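Local coordinates for putative aspartyl-tRNA synthetase (Leishmania major, PDB 6OD8), which probably catalyses the ATP-dependent attachment of L-aspartate to tRNA(Asp), as a class II aminoacyl-tRNA synthetase, at the interface of chains A and B. Sequence-based numbering; all coordinates share one arbitrary frame. Chains: chain A/B, Putative aspartyl-tRNA synthetase.

Contacts 1 and 2 are neighbouring stations along one loop segment of chain B, with about 13 Å between the centres of their C-alpha atoms. No residue is common to both, yet their chain B residues interleave: B:Met62, B:Gln64 and B:Thr66 belong to contact 2, B:Ser65, B:Tyr68 and B:Lys69 to contact 1. On chain A the segment meets the start of helix 325-342 in contact 1, and the loop around A:Glu462 with helix 492-501 in contact 2. Two-fold symmetry repeats both with the chains exchanged, so in this assembly each chain sets its loop against the other's synthetase domain, as would suit the family's expected dimer.

Contact 1: the interface of chains A and B. Residues chain A 322-323, 325-326, 329, 378; chain B 65, 68-69.
B:Tyr68 anchors a loop of one subunit against the class II aminoacyl-tRNA synthetase domain of the other, at the first turns of helix 325-342. Its side chain swings away from its own backbone nitrogen (CG anti to N, chi1 173°) and meets A:Asp329 tip to tip. The phenol OH donates to the carboxylate oxygen OD2 of A:Asp329 at 2.4 Å, a very short hydrogen bond that uses the syn lone pair of that oxygen. OD2 lies in the plane of the tyrosine ring, at its edge, while carboxylate and ring are turned 73° against each other. Over one face, towards the CD1-CE1 rim, stands the methylene CB of A:Tyr325, 3.7 Å from CE1 of B:Tyr68. The aliphatic chain of B:Lys69 lies over the other face, its CG above the centre, so the ring is clamped on both sides; A:Ile378, crossing at about a right angle, brings its branch methyl CG2 from beyond the CE2 edge. The terminal amine NZ of B:Lys69 stays 4.6 Å from OD2 of A:Asp329, where it may favour the ionised carboxylate without touching it.

B:Ser65 makes the second foothold. Its CB sits over the centre of the imidazole of A:His323, 3.6 Å from the centroid, in a CH-pi contact.

Behind this surface, chain A fixes its own histidine. ND1 of A:His323 accepts from the backbone N of A:Tyr325 almost in the ring plane at 2.9 Å, a nearly straight bond (167° at H) that sets the turn of the imidazole at the helix start. A:Glu326 reaches back to the residues before the helix: its OE2 takes the backbone N of A:Glu322 through the syn lone pair at 2.7 Å, and that of A:His323 from above the carboxylate plane. The same oxygen also holds a water, 2.9 Å from the backbone N of B:Lys69, which carries the network across to chain B.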
ATOM      1  N   GLU A 322      27.976  -6.458   0.711  1.00 16.79           N
ATOM      2  CA  GLU A 322      29.249  -5.909   0.256  1.00 16.39           C
ATOM      3  C   GLU A 322      29.104  -4.649  -0.577  1.00 18.78           C
ATOM      4  O   GLU A 322      29.982  -3.788  -0.520  1.00 22.03           O
ATOM      5  CB  GLU A 322      30.018  -6.960  -0.592  1.00 23.37           C
ATOM      6  CG  GLU A 322      30.410  -8.232   0.128  1.00 26.08           C
ATOM      7  CD  GLU A 322      31.077  -9.236  -0.797  1.00 30.80           C
ATOM      8  OE1 GLU A 322      31.963  -8.836  -1.583  1.00 31.35           O
ATOM      9  OE2 GLU A 322      30.722 -10.427  -0.727  1.00 32.11           O
ATOM     10  N   HIS A 323      28.051  -4.540  -1.378  1.00 16.86           N
ATOM     11  CA  HIS A 323      28.080  -3.611  -2.503  1.00 16.67           C
ATOM     12  C   HIS A 323      26.681  -3.098  -2.806  1.00 17.90           C
ATOM     13  O   HIS A 323      25.697  -3.840  -2.727  1.00 17.72           O
ATOM     14  CB  HIS A 323      28.649  -4.313  -3.739  1.00 15.85           C
ATOM     15  CG  HIS A 323      29.268  -3.395  -4.745  1.00 21.11           C
ATOM     16  ND1 HIS A 323      28.523  -2.575  -5.562  1.00 22.75           N
ATOM     17  CD2 HIS A 323      30.565  -3.209  -5.104  1.00 20.92           C
ATOM     18  CE1 HIS A 323      29.334  -1.888  -6.352  1.00 22.91           C
ATOM     19  NE2 HIS A 323      30.578  -2.267  -6.107  1.00 21.47           N
ATOM     20  N   TYR A 325      25.628  -2.663  -5.682  1.00 15.42           N
ATOM     21  CA  TYR A 325      25.083  -3.434  -6.795  1.00 19.25           C
ATOM     22  C   TYR A 325      24.064  -4.467  -6.324  1.00 16.60           C
ATOM     23  O   TYR A 325      23.252  -4.922  -7.131  1.00 21.33           O
ATOM     24  CB  TYR A 325      26.192  -4.146  -7.594  1.00 18.35           C
ATOM     25  CG  TYR A 325      27.032  -3.210  -8.445  1.00 21.33           C
ATOM     26  CD1 TYR A 325      28.258  -3.616  -8.958  1.00 29.25           C
ATOM     27  CD2 TYR A 325      26.599  -1.910  -8.727  1.00 20.13           C
ATOM     28  CE1 TYR A 325      29.034  -2.747  -9.717  1.00 26.71           C
ATOM     29  CE2 TYR A 325      27.369  -1.038  -9.502  1.00 23.72           C
ATOM     30  CZ  TYR A 325      28.584  -1.470  -9.990  1.00 23.33           C
ATOM     31  OH  TYR A 325      29.357  -0.625 -10.759  1.00 25.67           O
ATOM     32  N   GLU A 326      24.087  -4.851  -5.037  1.00 15.72           N
ATOM     33  CA  GLU A 326      23.041  -5.726  -4.520  1.00 14.25           C
ATOM     34  C   GLU A 326      21.683  -5.033  -4.553  1.00 13.28           C
ATOM     35  O   GLU A 326      20.653  -5.678  -4.803  1.00 16.64           O
ATOM     36  CB  GLU A 326      23.387  -6.162  -3.096  1.00 17.06           C
ATOM     37  CG  GLU A 326      24.683  -6.949  -3.039  1.00 19.87           C
ATOM     38  CD  GLU A 326      25.191  -7.137  -1.618  1.00 21.78           C
ATOM     39  OE1 GLU A 326      24.365  -7.370  -0.708  1.00 15.87           O
ATOM     40  OE2 GLU A 326      26.415  -7.061  -1.428  1.00 21.57           O
ATOM     41  N   ASP A 329      20.767  -4.765  -8.272  1.00 15.86           N
ATOM     42  CA  ASP A 329      20.275  -6.073  -8.703  1.00 17.53           C
ATOM     43  C   ASP A 329      18.786  -6.230  -8.390  1.00 18.09           C
ATOM     44  O   ASP A 329      18.006  -6.693  -9.235  1.00 17.67           O
ATOM     45  CB  ASP A 329      21.072  -7.195  -8.020  1.00 15.16           C
ATOM     46  CG  ASP A 329      22.490  -7.357  -8.556  1.00 23.93           C
ATOM     47  OD1 ASP A 329      22.850  -6.749  -9.586  1.00 24.03           O
ATOM     48  OD2 ASP A 329      23.267  -8.106  -7.913  1.00 25.63           O
ATOM     49  N   ILE A 378      27.774  -9.377 -16.535  1.00 20.30           N
ATOM     50  CA  ILE A 378      28.396  -9.503 -15.213  1.00 29.77           C
ATOM     51  C   ILE A 378      28.354 -10.946 -14.719  1.00 35.65           C
ATOM     52  O   ILE A 378      29.361 -11.489 -14.249  1.00 33.77           O
ATOM     53  CB  ILE A 378      27.715  -8.545 -14.219  1.00 24.72           C
ATOM     54  CG1 ILE A 378      27.934  -7.102 -14.680  1.00 23.53           C
ATOM     55  CG2 ILE A 378      28.207  -8.801 -12.785  1.00 25.76           C
ATOM     56  CD1 ILE A 378      27.089  -6.063 -14.009  1.00 24.09           C
TER
ATOM     57  N   SER B  65      31.348  -0.853  -0.745  1.00 21.94           N
ATOM     58  CA  SER B  65      31.152  -1.288  -2.137  1.00 21.76           C
ATOM     59  C   SER B  65      32.477  -1.342  -2.899  1.00 28.80           C
ATOM     60  O   SER B  65      32.609  -0.811  -4.001  1.00 24.53           O
ATOM     61  CB  SER B  65      30.161  -0.378  -2.871  1.00 20.78           C
ATOM     62  OG  SER B  65      28.892  -0.412  -2.280  1.00 20.51           O
ATOM     63  N   TYR B  68      32.204  -7.220  -4.767  1.00 26.21           N
ATOM     64  CA  TYR B  68      30.853  -7.674  -5.094  1.00 23.44           C
ATOM     65  C   TYR B  68      30.843  -9.194  -5.174  1.00 23.53           C
ATOM     66  O   TYR B  68      31.582  -9.775  -5.975  1.00 24.43           O
ATOM     67  CB  TYR B  68      30.384  -7.045  -6.417  1.00 24.58           C
ATOM     68  CG  TYR B  68      29.072  -7.562  -6.955  1.00 28.85           C
ATOM     69  CD1 TYR B  68      27.864  -7.229  -6.354  1.00 30.61           C
ATOM     70  CD2 TYR B  68      29.043  -8.362  -8.089  1.00 29.65           C
ATOM     71  CE1 TYR B  68      26.647  -7.698  -6.865  1.00 22.34           C
ATOM     72  CE2 TYR B  68      27.845  -8.829  -8.610  1.00 27.64           C
ATOM     73  CZ  TYR B  68      26.653  -8.494  -8.007  1.00 27.35           C
ATOM     74  OH  TYR B  68      25.467  -8.985  -8.532  1.00 26.17           O
ATOM     75  N   LYS B  69      30.019  -9.830  -4.330  1.00 23.31           N
ATOM     76  CA  LYS B  69      29.864 -11.288  -4.303  1.00 33.37           C
ATOM     77  C   LYS B  69      31.208 -12.006  -4.164  1.00 33.19           C
ATOM     78  O   LYS B  69      31.420 -13.085  -4.717  1.00 34.44           O
ATOM     79  CB  LYS B  69      29.112 -11.780  -5.539  1.00 30.53           C
ATOM     80  CG  LYS B  69      27.640 -11.410  -5.520  1.00 35.33           C
ATOM     81  CD  LYS B  69      26.859 -12.127  -6.610  1.00 41.89           C
ATOM     82  CE  LYS B  69      25.368 -11.763  -6.553  1.00 47.60           C
ATOM     83  NZ  LYS B  69      24.557 -12.550  -7.535  1.00 46.32           N
TER
HETATM   84  O   HOH W   1      27.812  -8.956  -2.712  1.00 31.02           O

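Contact 2: the interface of chains A and B. Residues chain A 461-464, 490, 494; chain B 62, 64, 66.
Two side chains of a chain B loop pack against the class II synthetase domain of chain A, B:Met62 by apolar packing, B:Gln64 by packing and a hydrogen bond. B:Met62 runs out anti to its backbone nitrogen and stays extended through chi2, bending only at chi3 (61°). That bend points its methyl CE at two partners, each met tip to tip: CD1 of A:Leu494, on helix 492-501, lies 3.6 Å from CE, and the sulfur SD of A:Met461 is 3.7 Å from the same methyl. A:Met461 folds at chi2 and chi3, so that its own CE comes back beside the sulfur of B:Met62. Further down the chain, A:His490 passes B:Met62 in the opposite direction and touches CG with its ring carbon CE1 at 3.8 Å.

B:Gln64 is also anti at its first torsion and extended beyond CG, crossing A:Met461 on one flank and A:Lys464 on another, both at about a right angle. Its amide NE2 donates to the backbone carbonyl O of A:Glu462 at 3.0 Å. The bond is fairly straight (166° at H) and keeps the acceptor close to the glutamine amide plane, but the donor stands above the carbonyl plane (41° out of it), off the lone pairs. The other amide end, OE1, lies beside the methylenes of A:Lys464, 3.5 Å from CD, so the lysine serves here through its hydrocarbon shaft. B:Thr66 CG2 adds a loose contact to that shaft, crossing it obliquely.

A water ties the two backbones: the backbone N of A:Lys464 meets it at 2.9 Å, and the carbonyl O of B:Gln64 at 2.7 Å. Methionine packing on one side and amide and water bonds on the other thus hold the loop to the neighbouring subunit, helping to fasten the dimer expected of a class II aspartyl-tRNA synthetase.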
ATOM      1  N   MET A 461      26.836   7.245   0.312  1.00 18.58           N
ATOM      2  CA  MET A 461      28.215   6.791   0.505  1.00 19.12           C
ATOM      3  C   MET A 461      29.082   7.149  -0.695  1.00 22.97           C
ATOM      4  O   MET A 461      28.710   6.877  -1.840  1.00 18.24           O
ATOM      5  CB  MET A 461      28.252   5.274   0.736  1.00 17.66           C
ATOM      6  CG  MET A 461      29.660   4.708   1.047  1.00 16.47           C
ATOM      7  SD  MET A 461      30.221   5.081   2.710  1.00 22.68           S
ATOM      8  CE  MET A 461      29.312   3.808   3.641  1.00 18.14           C
ATOM      9  N   GLU A 462      30.244   7.768  -0.431  1.00 19.06           N
ATOM     10  CA  GLU A 462      31.192   8.099  -1.492  1.00 18.60           C
ATOM     11  C   GLU A 462      32.019   6.871  -1.903  1.00 20.57           C
ATOM     12  O   GLU A 462      32.217   5.935  -1.125  1.00 18.77           O
ATOM     13  CB  GLU A 462      32.125   9.232  -1.032  1.00 22.48           C
ATOM     14  CG  GLU A 462      31.414  10.585  -0.897  1.00 30.02           C
ATOM     15  CD  GLU A 462      32.127  11.556   0.041  1.00 37.54           C
ATOM     16  OE1 GLU A 462      33.264  11.261   0.478  1.00 34.10           O
ATOM     17  OE2 GLU A 462      31.544  12.623   0.345  1.00 41.77           O
ATOM     18  N   CYS A 463      32.515   6.881  -3.148  1.00 21.21           N
ATOM     19  CA  CYS A 463      33.418   5.818  -3.582  1.00 26.11           C
ATOM     20  C   CYS A 463      34.758   5.951  -2.863  1.00 23.83           C
ATOM     21  O   CYS A 463      35.339   7.039  -2.805  1.00 24.62           O
ATOM     22  CB  CYS A 463      33.652   5.855  -5.094  1.00 26.24           C
ATOM     23  SG  CYS A 463      32.137   5.826  -6.046  1.00 28.22           S
ATOM     24  N   LYS A 464      35.247   4.825  -2.339  1.00 20.35           N
ATOM     25  CA  LYS A 464      36.530   4.799  -1.642  1.00 21.93           C
ATOM     26  C   LYS A 464      37.679   5.219  -2.553  1.00 29.14           C
ATOM     27  O   LYS A 464      38.600   5.926  -2.120  1.00 30.04           O
ATOM     28  CB  LYS A 464      36.795   3.396  -1.103  1.00 28.73           C
ATOM     29  CG  LYS A 464      37.979   3.349  -0.143  1.00 27.01           C
ATOM     30  CD  LYS A 464      37.953   2.126   0.721  1.00 38.99           C
ATOM     31  CE  LYS A 464      38.774   2.359   1.976  1.00 45.36           C
ATOM     32  NZ  LYS A 464      40.177   2.711   1.632  1.00 37.07           N
ATOM     33  N   HIS A 490      26.426   4.403   6.807  1.00 16.62           N
ATOM     34  CA  HIS A 490      25.906   3.808   8.038  1.00 22.90           C
ATOM     35  C   HIS A 490      26.778   4.136   9.241  1.00 26.96           C
ATOM     36  O   HIS A 490      26.438   3.756  10.367  1.00 22.68           O
ATOM     37  CB  HIS A 490      25.732   2.286   7.884  1.00 18.82           C
ATOM     38  CG  HIS A 490      26.993   1.567   7.538  1.00 21.77           C
ATOM     39  ND1 HIS A 490      27.593   1.666   6.300  1.00 23.11           N
ATOM     40  CD2 HIS A 490      27.785   0.751   8.276  1.00 26.70           C
ATOM     41  CE1 HIS A 490      28.699   0.944   6.291  1.00 24.60           C
ATOM     42  NE2 HIS A 490      28.846   0.388   7.480  1.00 26.78           N
ATOM     43  N   LEU A 494      31.071   9.655   9.793  1.00 28.00           N
ATOM     44  CA  LEU A 494      31.217  10.024   8.387  1.00 28.55           C
ATOM     45  C   LEU A 494      29.953  10.669   7.850  1.00 28.26           C
ATOM     46  O   LEU A 494      30.020  11.517   6.950  1.00 25.45           O
ATOM     47  CB  LEU A 494      31.589   8.808   7.550  1.00 29.32           C
ATOM     48  CG  LEU A 494      33.073   8.455   7.570  1.00 43.75           C
ATOM     49  CD1 LEU A 494      33.317   7.214   6.740  1.00 51.59           C
ATOM     50  CD2 LEU A 494      33.912   9.626   7.054  1.00 39.40           C
TER
ATOM     51  N   MET B  62      35.390  -0.212   6.728  1.00 25.46           N
ATOM     52  CA  MET B  62      33.987   0.117   6.534  1.00 28.59           C
ATOM     53  C   MET B  62      33.503  -0.448   5.212  1.00 24.07           C
ATOM     54  O   MET B  62      34.195  -0.332   4.198  1.00 24.33           O
ATOM     55  CB  MET B  62      33.794   1.631   6.552  1.00 29.93           C
ATOM     56  CG  MET B  62      32.336   2.033   6.454  1.00 29.66           C
ATOM     57  SD  MET B  62      32.166   3.807   6.362  1.00 30.46           S
ATOM     58  CE  MET B  62      33.068   4.168   4.853  1.00 32.90           C
ATOM     59  N   GLN B  64      32.124  -0.522   1.906  1.00 22.95           N
ATOM     60  CA  GLN B  64      32.058   0.661   1.055  1.00 22.45           C
ATOM     61  C   GLN B  64      31.968   0.292  -0.424  1.00 22.06           C
ATOM     62  O   GLN B  64      32.460   1.038  -1.279  1.00 22.06           O
ATOM     63  CB  GLN B  64      33.270   1.574   1.319  1.00 24.46           C
ATOM     64  CG  GLN B  64      33.093   3.016   0.885  1.00 22.20           C
ATOM     65  CD  GLN B  64      34.180   3.917   1.412  1.00 29.83           C
ATOM     66  OE1 GLN B  64      35.064   3.475   2.151  1.00 24.10           O
ATOM     67  NE2 GLN B  64      34.129   5.191   1.029  1.00 26.30           N
ATOM     68  N   THR B  66      33.473  -1.972  -2.298  1.00 23.44           N
ATOM     69  CA  THR B  66      34.732  -2.219  -2.980  1.00 27.16           C
ATOM     70  C   THR B  66      34.805  -3.621  -3.557  1.00 32.12           C
ATOM     71  O   THR B  66      35.675  -3.883  -4.381  1.00 31.71           O
ATOM     72  CB  THR B  66      35.901  -2.001  -2.020  1.00 26.16           C
ATOM     73  OG1 THR B  66      35.777  -2.905  -0.914  1.00 28.33           O
ATOM     74  CG2 THR B  66      35.903  -0.569  -1.506  1.00 31.19           C
TER
HETATM   75  O   HOH W   2      33.921   2.391  -3.052  1.00 27.58           O